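Local coordinates for protein glucose-6-phosphate isomerase (PDB 3QKI) that probably catalyses the reversible interconversion of alpha-D-glucose 6-phosphate and beta-D-fructose 6-phosphate, the second step of glycolysis, at residues Met188-Tyr191 / Tyr192-Glu196; Ile392-Leu395 / Ser396-Asn400; Asn582-Glu585 / Ser586-Ile589. One frame throughout, in Å; residues are numbered along the deposited sequence. Where two conformers were deposited one is given.

Contact 1 of 3, residues Met188-Tyr191 / Tyr192-Glu196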
loop_
_atom_site.group_PDB
_atom_site.type_symbol
_atom_site.label_atom_id
_atom_site.label_comp_id
_atom_site.label_asym_id
_atom_site.label_seq_id
_atom_site.Cartn_x
_atom_site.Cartn_y
_atom_site.Cartn_z
ATOM N N MET A 188 -6.019 -6.550 -15.571
ATOM C CA MET A 188 -6.389 -7.067 -16.883
ATOM C C MET A 188 -5.396 -6.885 -18.029
ATOM O O MET A 188 -5.513 -7.598 -19.024
ATOM C CB MET A 188 -7.776 -6.516 -17.277
ATOM C CG MET A 188 -8.905 -6.913 -16.313
ATOM S SD MET A 188 -8.841 -8.644 -15.710
ATOM C CE MET A 188 -8.874 -9.525 -17.278
ATOM N N LYS A 189 -4.502 -5.904 -17.948
ATOM C CA LYS A 189 -3.603 -5.625 -19.063
ATOM C C LYS A 189 -2.831 -6.813 -19.622
ATOM O O LYS A 189 -2.799 -6.980 -20.839
ATOM C CB LYS A 189 -2.746 -4.370 -18.850
ATOM C CG LYS A 189 -1.598 -4.532 -17.841
ATOM C CD LYS A 189 -0.887 -3.177 -17.649
ATOM C CE LYS A 189 0.460 -3.359 -16.997
ATOM N NZ LYS A 189 0.969 -2.074 -16.434
ATOM N N TYR A 190 -2.257 -7.660 -18.741
ATOM C CA TYR A 190 -1.498 -8.830 -19.184
ATOM C C TYR A 190 -2.389 -9.906 -19.718
ATOM O O TYR A 190 -1.973 -10.622 -20.617
ATOM C CB TYR A 190 -0.510 -9.336 -18.119
ATOM C CG TYR A 190 0.703 -8.438 -18.058
ATOM C CD1 TYR A 190 1.651 -8.444 -19.083
ATOM C CD2 TYR A 190 0.849 -7.496 -17.043
ATOM C CE1 TYR A 190 2.764 -7.609 -19.047
ATOM C CE2 TYR A 190 1.953 -6.635 -17.009
ATOM C CZ TYR A 190 2.916 -6.706 -18.008
ATOM O OH TYR A 190 3.987 -5.830 -18.002
ATOM N N TYR A 191 -3.652 -9.994 -19.229
ATOM C CA TYR A 191 -4.585 -10.975 -19.794
ATOM C C TYR A 191 -4.874 -10.551 -21.243
ATOM O O TYR A 191 -4.809 -11.360 -22.164
ATOM C CB TYR A 191 -5.866 -11.055 -18.966
ATOM C CG TYR A 191 -6.864 -12.042 -19.526
ATOM C CD1 TYR A 191 -7.891 -11.621 -20.362
ATOM C CD2 TYR A 191 -6.758 -13.402 -19.254
ATOM C CE1 TYR A 191 -8.801 -12.528 -20.908
ATOM C CE2 TYR A 191 -7.652 -14.324 -19.808
ATOM C CZ TYR A 191 -8.668 -13.880 -20.639
ATOM O OH TYR A 191 -9.565 -14.763 -21.175
ATOM N N TYR A 192 -5.113 -9.249 -21.443
ATOM C CA TYR A 192 -5.350 -8.686 -22.743
ATOM C C TYR A 192 -4.102 -8.847 -23.664
ATOM O O TYR A 192 -4.237 -9.371 -24.771
ATOM C CB TYR A 192 -5.773 -7.229 -22.562
ATOM C CG TYR A 192 -5.732 -6.395 -23.819
ATOM C CD1 TYR A 192 -6.693 -6.559 -24.826
ATOM C CD2 TYR A 192 -4.755 -5.422 -23.997
ATOM C CE1 TYR A 192 -6.676 -5.764 -25.972
ATOM C CE2 TYR A 192 -4.720 -4.640 -25.139
ATOM C CZ TYR A 192 -5.684 -4.809 -26.124
ATOM O OH TYR A 192 -5.627 -4.011 -27.237
ATOM N N TYR A 193 -2.895 -8.477 -23.198
ATOM C CA TYR A 193 -1.692 -8.618 -24.050
ATOM C C TYR A 193 -1.359 -10.056 -24.407
ATOM O O TYR A 193 -0.997 -10.331 -25.546
ATOM C CB TYR A 193 -0.429 -8.050 -23.408
ATOM C CG TYR A 193 -0.461 -6.632 -22.899
ATOM C CD1 TYR A 193 -1.154 -5.635 -23.586
ATOM C CD2 TYR A 193 0.320 -6.251 -21.808
ATOM C CE1 TYR A 193 -1.184 -4.323 -23.112
ATOM C CE2 TYR A 193 0.349 -4.936 -21.367
ATOM C CZ TYR A 193 -0.412 -3.977 -22.008
ATOM O OH TYR A 193 -0.355 -2.675 -21.543
ATOM N N ASN A 194 -1.418 -10.953 -23.417
ATOM C CA ASN A 194 -0.983 -12.342 -23.548
ATOM C C ASN A 194 -2.006 -13.251 -24.218
ATOM O O ASN A 194 -1.639 -13.986 -25.140
ATOM C CB ASN A 194 -0.536 -12.918 -22.186
ATOM C CG ASN A 194 0.603 -12.144 -21.563
ATOM O OD1 ASN A 194 1.242 -11.306 -22.206
ATOM N ND2 ASN A 194 0.886 -12.410 -20.298
ATOM N N MET A 195 -3.253 -13.243 -23.711
ATOM C CA MET A 195 -4.340 -14.095 -24.202
ATOM C C MET A 195 -4.983 -13.563 -25.472
ATOM O O MET A 195 -5.359 -14.345 -26.330
ATOM C CB MET A 195 -5.380 -14.343 -23.085
ATOM C CG MET A 195 -5.105 -15.588 -22.259
ATOM S SD MET A 195 -3.416 -15.772 -21.612
ATOM C CE MET A 195 -3.480 -14.822 -20.214
ATOM N N GLU A 196 -5.139 -12.247 -25.581
ATOM C CA GLU A 196 -5.759 -11.655 -26.753
ATOM C C GLU A 196 -4.740 -11.250 -27.841
ATOM O O GLU A 196 -4.747 -11.839 -28.910
ATOM C CB GLU A 196 -6.685 -10.488 -26.375
ATOM C CG GLU A 196 -7.373 -9.862 -27.578
ATOM C CD GLU A 196 -8.548 -8.948 -27.296
ATOM O OE1 GLU A 196 -9.180 -9.060 -26.217
ATOM O OE2 GLU A 196 -8.853 -8.127 -28.187
#

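Contact 2 of 3, residues Ile392-Leu395 / Ser396-Asn400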
loop_
_atom_site.group_PDB
_atom_site.type_symbol
_atom_site.label_atom_id
_atom_site.label_comp_id
_atom_site.label_asym_id
_atom_site.label_seq_id
_atom_site.Cartn_x
_atom_site.Cartn_y
_atom_site.Cartn_z
ATOM N N ILE A 392 -9.814 -1.239 -2.670
ATOM C CA ILE A 392 -10.564 -1.766 -1.518
ATOM C C ILE A 392 -10.443 -0.852 -0.289
ATOM O O ILE A 392 -11.433 -0.659 0.402
ATOM C CB ILE A 392 -10.266 -3.275 -1.224
ATOM C CG1 ILE A 392 -10.611 -4.141 -2.451
ATOM C CG2 ILE A 392 -10.999 -3.787 0.039
ATOM C CD1 ILE A 392 -12.047 -3.895 -3.079
ATOM N N GLN A 393 -9.278 -0.232 -0.075
ATOM C CA GLN A 393 -9.052 0.744 1.007
ATOM C C GLN A 393 -10.029 1.888 0.950
ATOM O O GLN A 393 -10.660 2.157 1.967
ATOM C CB GLN A 393 -7.640 1.317 0.931
ATOM C CG GLN A 393 -6.701 0.672 1.851
ATOM C CD GLN A 393 -5.367 1.383 1.832
ATOM O OE1 GLN A 393 -5.062 2.201 0.951
ATOM N NE2 GLN A 393 -4.548 1.084 2.823
ATOM N N GLN A 394 -10.191 2.569 -0.234
ATOM C CA GLN A 394 -11.179 3.647 -0.340
ATOM C C GLN A 394 -12.613 3.102 -0.239
ATOM O O GLN A 394 -13.409 3.626 0.547
ATOM C CB GLN A 394 -11.028 4.489 -1.615
ATOM C CG GLN A 394 -12.185 5.517 -1.714
ATOM C CD GLN A 394 -12.221 6.349 -2.942
ATOM O OE1 GLN A 394 -11.871 5.906 -4.012
ATOM N NE2 GLN A 394 -12.671 7.589 -2.807
ATOM N N LEU A 395 -12.938 2.059 -1.028
ATOM C CA LEU A 395 -14.266 1.454 -1.068
ATOM C C LEU A 395 -14.759 1.115 0.339
ATOM O O LEU A 395 -15.865 1.490 0.694
ATOM C CB LEU A 395 -14.280 0.214 -1.985
ATOM C CG LEU A 395 -15.611 -0.582 -2.052
ATOM C CD1 LEU A 395 -16.737 0.250 -2.646
ATOM C CD2 LEU A 395 -15.440 -1.846 -2.861
ATOM N N SER A 396 -13.906 0.478 1.158
ATOM C CA SER A 396 -14.266 0.093 2.523
ATOM C C SER A 396 -14.227 1.265 3.492
ATOM O O SER A 396 -15.223 1.549 4.149
ATOM C CB SER A 396 -13.320 -0.998 3.021
ATOM O OG SER A 396 -13.362 -2.085 2.107
ATOM N N MET A 397 -13.046 1.899 3.621
ATOM C CA MET A 397 -12.782 2.934 4.603
ATOM C C MET A 397 -13.573 4.212 4.448
ATOM O O MET A 397 -14.006 4.781 5.451
ATOM C CB MET A 397 -11.280 3.183 4.749
ATOM C CG MET A 397 -10.546 1.940 5.237
ATOM S SD MET A 397 -8.769 2.032 5.242
ATOM C CE MET A 397 -8.456 3.116 6.658
ATOM N N GLU A 398 -13.758 4.677 3.214
ATOM C CA GLU A 398 -14.526 5.896 2.992
ATOM C C GLU A 398 -16.018 5.625 3.126
ATOM O O GLU A 398 -16.765 6.498 3.547
ATOM C CB GLU A 398 -14.122 6.564 1.673
ATOM C CG GLU A 398 -14.686 7.960 1.505
ATOM C CD GLU A 398 -14.300 8.616 0.202
ATOM O OE1 GLU A 398 -14.793 8.170 -0.859
ATOM O OE2 GLU A 398 -13.492 9.572 0.239
ATOM N N SER A 399 -16.463 4.405 2.818
ATOM C CA SER A 399 -17.886 4.106 2.949
ATOM C C SER A 399 -18.219 3.897 4.411
ATOM O O SER A 399 -19.163 4.470 4.909
ATOM C CB SER A 399 -18.270 2.820 2.197
ATOM O OG SER A 399 -18.122 2.878 0.790
ATOM N N ASN A 400 -17.441 3.049 5.096
ATOM C CA ASN A 400 -17.782 2.601 6.431
ATOM C C ASN A 400 -17.018 3.183 7.627
ATOM O O ASN A 400 -17.292 2.779 8.752
ATOM C CB ASN A 400 -17.906 1.058 6.447
ATOM C CG ASN A 400 -19.008 0.508 5.571
ATOM O OD1 ASN A 400 -19.844 1.236 5.004
ATOM N ND2 ASN A 400 -19.020 -0.789 5.396
#

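Contact 3 of 3, residues Asn582-Glu585 / Ser586-Ile589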
loop_
_atom_site.group_PDB
_atom_site.type_symbol
_atom_site.label_atom_id
_atom_site.label_comp_id
_atom_site.label_asym_id
_atom_site.label_seq_id
_atom_site.Cartn_x
_atom_site.Cartn_y
_atom_site.Cartn_z
ATOM N N ASN A 582 -5.921 32.962 11.467
ATOM C CA ASN A 582 -5.831 32.605 12.874
ATOM C C ASN A 582 -5.226 31.221 13.020
ATOM O O ASN A 582 -5.931 30.241 13.295
ATOM C CB ASN A 582 -7.178 32.734 13.592
ATOM C CG ASN A 582 -7.021 32.980 15.075
ATOM O OD1 ASN A 582 -7.390 32.140 15.907
ATOM N ND2 ASN A 582 -6.461 34.134 15.441
ATOM N N PHE A 583 -3.931 31.128 12.748
ATOM C CA PHE A 583 -3.222 29.857 12.830
ATOM C C PHE A 583 -2.796 29.598 14.257
ATOM O O PHE A 583 -2.455 30.544 14.966
ATOM C CB PHE A 583 -2.004 29.849 11.897
ATOM C CG PHE A 583 -2.361 29.964 10.433
ATOM C CD1 PHE A 583 -3.219 29.046 9.834
ATOM C CD2 PHE A 583 -1.868 31.006 9.664
ATOM C CE1 PHE A 583 -3.553 29.157 8.484
ATOM C CE2 PHE A 583 -2.191 31.110 8.312
ATOM C CZ PHE A 583 -3.022 30.177 7.727
ATOM N N ASN A 584 -2.780 28.325 14.683
ATOM C CA ASN A 584 -2.329 27.973 16.022
ATOM C C ASN A 584 -0.805 28.212 16.146
ATOM O O ASN A 584 -0.132 28.475 15.138
ATOM C CB ASN A 584 -2.765 26.550 16.390
ATOM C CG ASN A 584 -2.046 25.453 15.639
ATOM O OD1 ASN A 584 -0.814 25.377 15.598
ATOM N ND2 ASN A 584 -2.804 24.577 15.002
ATOM N N GLU A 585 -0.270 28.125 17.364
ATOM C CA GLU A 585 1.144 28.384 17.608
ATOM C C GLU A 585 2.118 27.474 16.862
ATOM O O GLU A 585 3.174 27.944 16.427
ATOM C CB GLU A 585 1.443 28.442 19.104
ATOM C CG GLU A 585 0.706 29.549 19.837
ATOM C CD GLU A 585 0.888 30.965 19.322
ATOM O OE1 GLU A 585 2.016 31.340 18.929
ATOM O OE2 GLU A 585 -0.119 31.701 19.300
ATOM N N SER A 586 1.767 26.181 16.679
ATOM C CA SER A 586 2.660 25.270 15.955
ATOM C C SER A 586 2.680 25.560 14.475
ATOM O O SER A 586 3.766 25.615 13.877
ATOM C CB SER A 586 2.271 23.817 16.191
ATOM O OG SER A 586 2.386 23.537 17.569
ATOM N N THR A 587 1.482 25.742 13.872
ATOM C CA THR A 587 1.398 26.028 12.439
ATOM C C THR A 587 2.104 27.298 12.054
ATOM O O THR A 587 2.756 27.316 11.008
ATOM C CB THR A 587 0.023 25.842 11.802
ATOM O OG1 THR A 587 -0.999 25.816 12.796
ATOM C CG2 THR A 587 -0.036 24.594 10.952
ATOM N N LYS A 588 2.067 28.335 12.917
ATOM C CA LYS A 588 2.802 29.582 12.662
ATOM C C LYS A 588 4.315 29.315 12.567
ATOM O O LYS A 588 4.967 29.846 11.673
ATOM C CB LYS A 588 2.510 30.641 13.743
ATOM C CG LYS A 588 1.107 31.222 13.671
ATOM C CD LYS A 588 0.974 32.456 14.566
ATOM C CE LYS A 588 0.376 32.146 15.916
ATOM N NZ LYS A 588 0.156 33.377 16.716
ATOM N N ILE A 589 4.865 28.465 13.444
ATOM C CA ILE A 589 6.300 28.143 13.439
ATOM C C ILE A 589 6.683 27.394 12.134
ATOM O O ILE A 589 7.652 27.772 11.458
ATOM C CB ILE A 589 6.701 27.390 14.749
ATOM C CG1 ILE A 589 6.526 28.326 15.985
ATOM C CG2 ILE A 589 8.138 26.810 14.683
ATOM C CD1 ILE A 589 6.557 27.654 17.353
HETATM O O HOH W 1 -3.698 26.600 12.547
#

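Contact 1 of 3, residues Met188-Tyr191 / Tyr192-Glu196
Tyr190 and Tyr193 meet as a T-shaped (edge-to-face) pair: the edge of the Tyr193 ring is turned to the face of Tyr190, with centroids 5.4 Å apart and planes at 87°. Their closest carbons are Tyr190 CD1 and Tyr193 CD2, at 3.7 Å. Lys189 lays its aliphatic part against the same Tyr193 ring, CB 3.9 Å from CZ, before its ammonium group leaves for a salt bridge with Glu186. Tyr191 also meets Met195, through a CH-pi and a Met-aromatic contact. Met195 CB lies over the ring face, 4.1 Å from the Tyr191 centroid, and the sulfur, Met195 SD, stands obliquely to the ring. Bends at chi2 and chi3 (50° and 83°) curl the methionine back so that CE comes 3.7 Å from Tyr191 CD2. Four backbone bonds from residues 192 to 195 to the carbonyls four residues earlier hold the turns, among them Tyr193 N to Lys189 O at 2.8 Å. The stretch belongs to the last turns of helix 179-197: Met188 packs on helix 523-543 and on Phe328 of helix 318-328, whereas Tyr190 packs on Asn232 and Tyr193 on Gln236, both of the second subunit.

Contact 2 of 3, residues Ile392-Leu395 / Ser396-Asn400
Ile392 gives its carbonyl oxygen to two donors of Ser396, the backbone N at 2.8 Å and the hydroxyl OG at 2.9 Å, which arrive from opposite faces of the carbonyl plane. With OG beside its own backbone N (chi1 -56°), the serine folds its hydroxyl back onto the preceding turn, where OG also lies 3.6 Å from Ile392 CG2. Gln393 O accepts from Met397 N at 2.9 Å, while the two side chains run side by side, Gln393 CG 4.2 Å from Met397 SD; the amide nitrogen of Gln393 goes on to Tyr419 O. Gln394 is tied to Glu398 twice. Glu398 N donates to Gln394 O at 2.9 Å, and the two extended side chains, each with CG anti to the backbone N, run alongside each other until Gln394 NE2 donates to Glu398 OE1, also at 2.9 Å. That second bond is not flat: the amide and carboxylate planes stand 60° apart, and NE2 meets OE1 from above the carboxylate, 47° out of its plane. Arg312 also holds OE1 in a salt bridge. Both residues bind beta-D-fructose 6-phosphate, so this pairing lies within the substrate site. Leu395 O takes the hydroxyl of Ser399 at 2.7 Å, nearly in line with the carbonyl bond, and Arg312 donates to the same OG. Helix 388-400, buried over this part, is the crossover helix of a beta-alpha-beta unit between strands 375-380 and 418-420. Ile392 and Ser396 face Tyr419 of strand 418-420 and helix 523-543, and Gln394 packs against the substrate-binding residue His429 of the second subunit.

Contact 3 of 3, residues Asn582-Glu585 / Ser586-Ile589
Asn584 OD1 accepts the backbone N of Thr587 at 2.9 Å in an almost straight bond (172°), the donor lying off the amide plane. The asparagine can reach it because CG sits between the backbone N and the carbonyl carbon (chi1 70°), which swings the amide over the start of the helix. Asn584 O accepts from Lys588 N at 3.1 Å, and Asn584 N donates to a water at 2.9 Å. Glu585 O receives a weak bond from Ile589 N. Beside this turn, Glu585 and Lys588 lie alongside each other and end in a salt bridge: Lys588 NZ comes 3.1 Å from Glu585 OE2, above the carboxylate plane. A bend at chi3 (-97°) brings the lysine end there, and Lys588 CG rests 3.8 Å from Phe583 CB. The Phe583 ring packs edge-to-face with Tyr567 of helix 555-573. Towards the second subunit, Ser586 OG is hydrogen-bonded to Ser69 and Ser54 of that chain. The arrangement is a classic asparagine N-cap at the head of helix 585-595, in which the side chain engages an N-H of the first turn while the backbone begins the regular helical bonding.

Contact 2 is fully buried, its centre about 8 Å from that of the chain, whereas contacts 1 and 3 are partly buried and lie on opposite sides of the chain's centre, their own centres about 53 Å apart. Each rests on a different helix, yet all three touch the second subunit. Their chemistry follows their place: contact 1 relies on aromatic rings and a methionine near the end of a helix, contact 2 on serine hydroxyls and a glutamine-glutamate pair at the substrate site, and contact 3 on a side-chain cap and a peripheral salt bridge. Helix 523-543 is a neighbour of both contacts 1 and 2, though their nearest atoms remain about 14 Å apart.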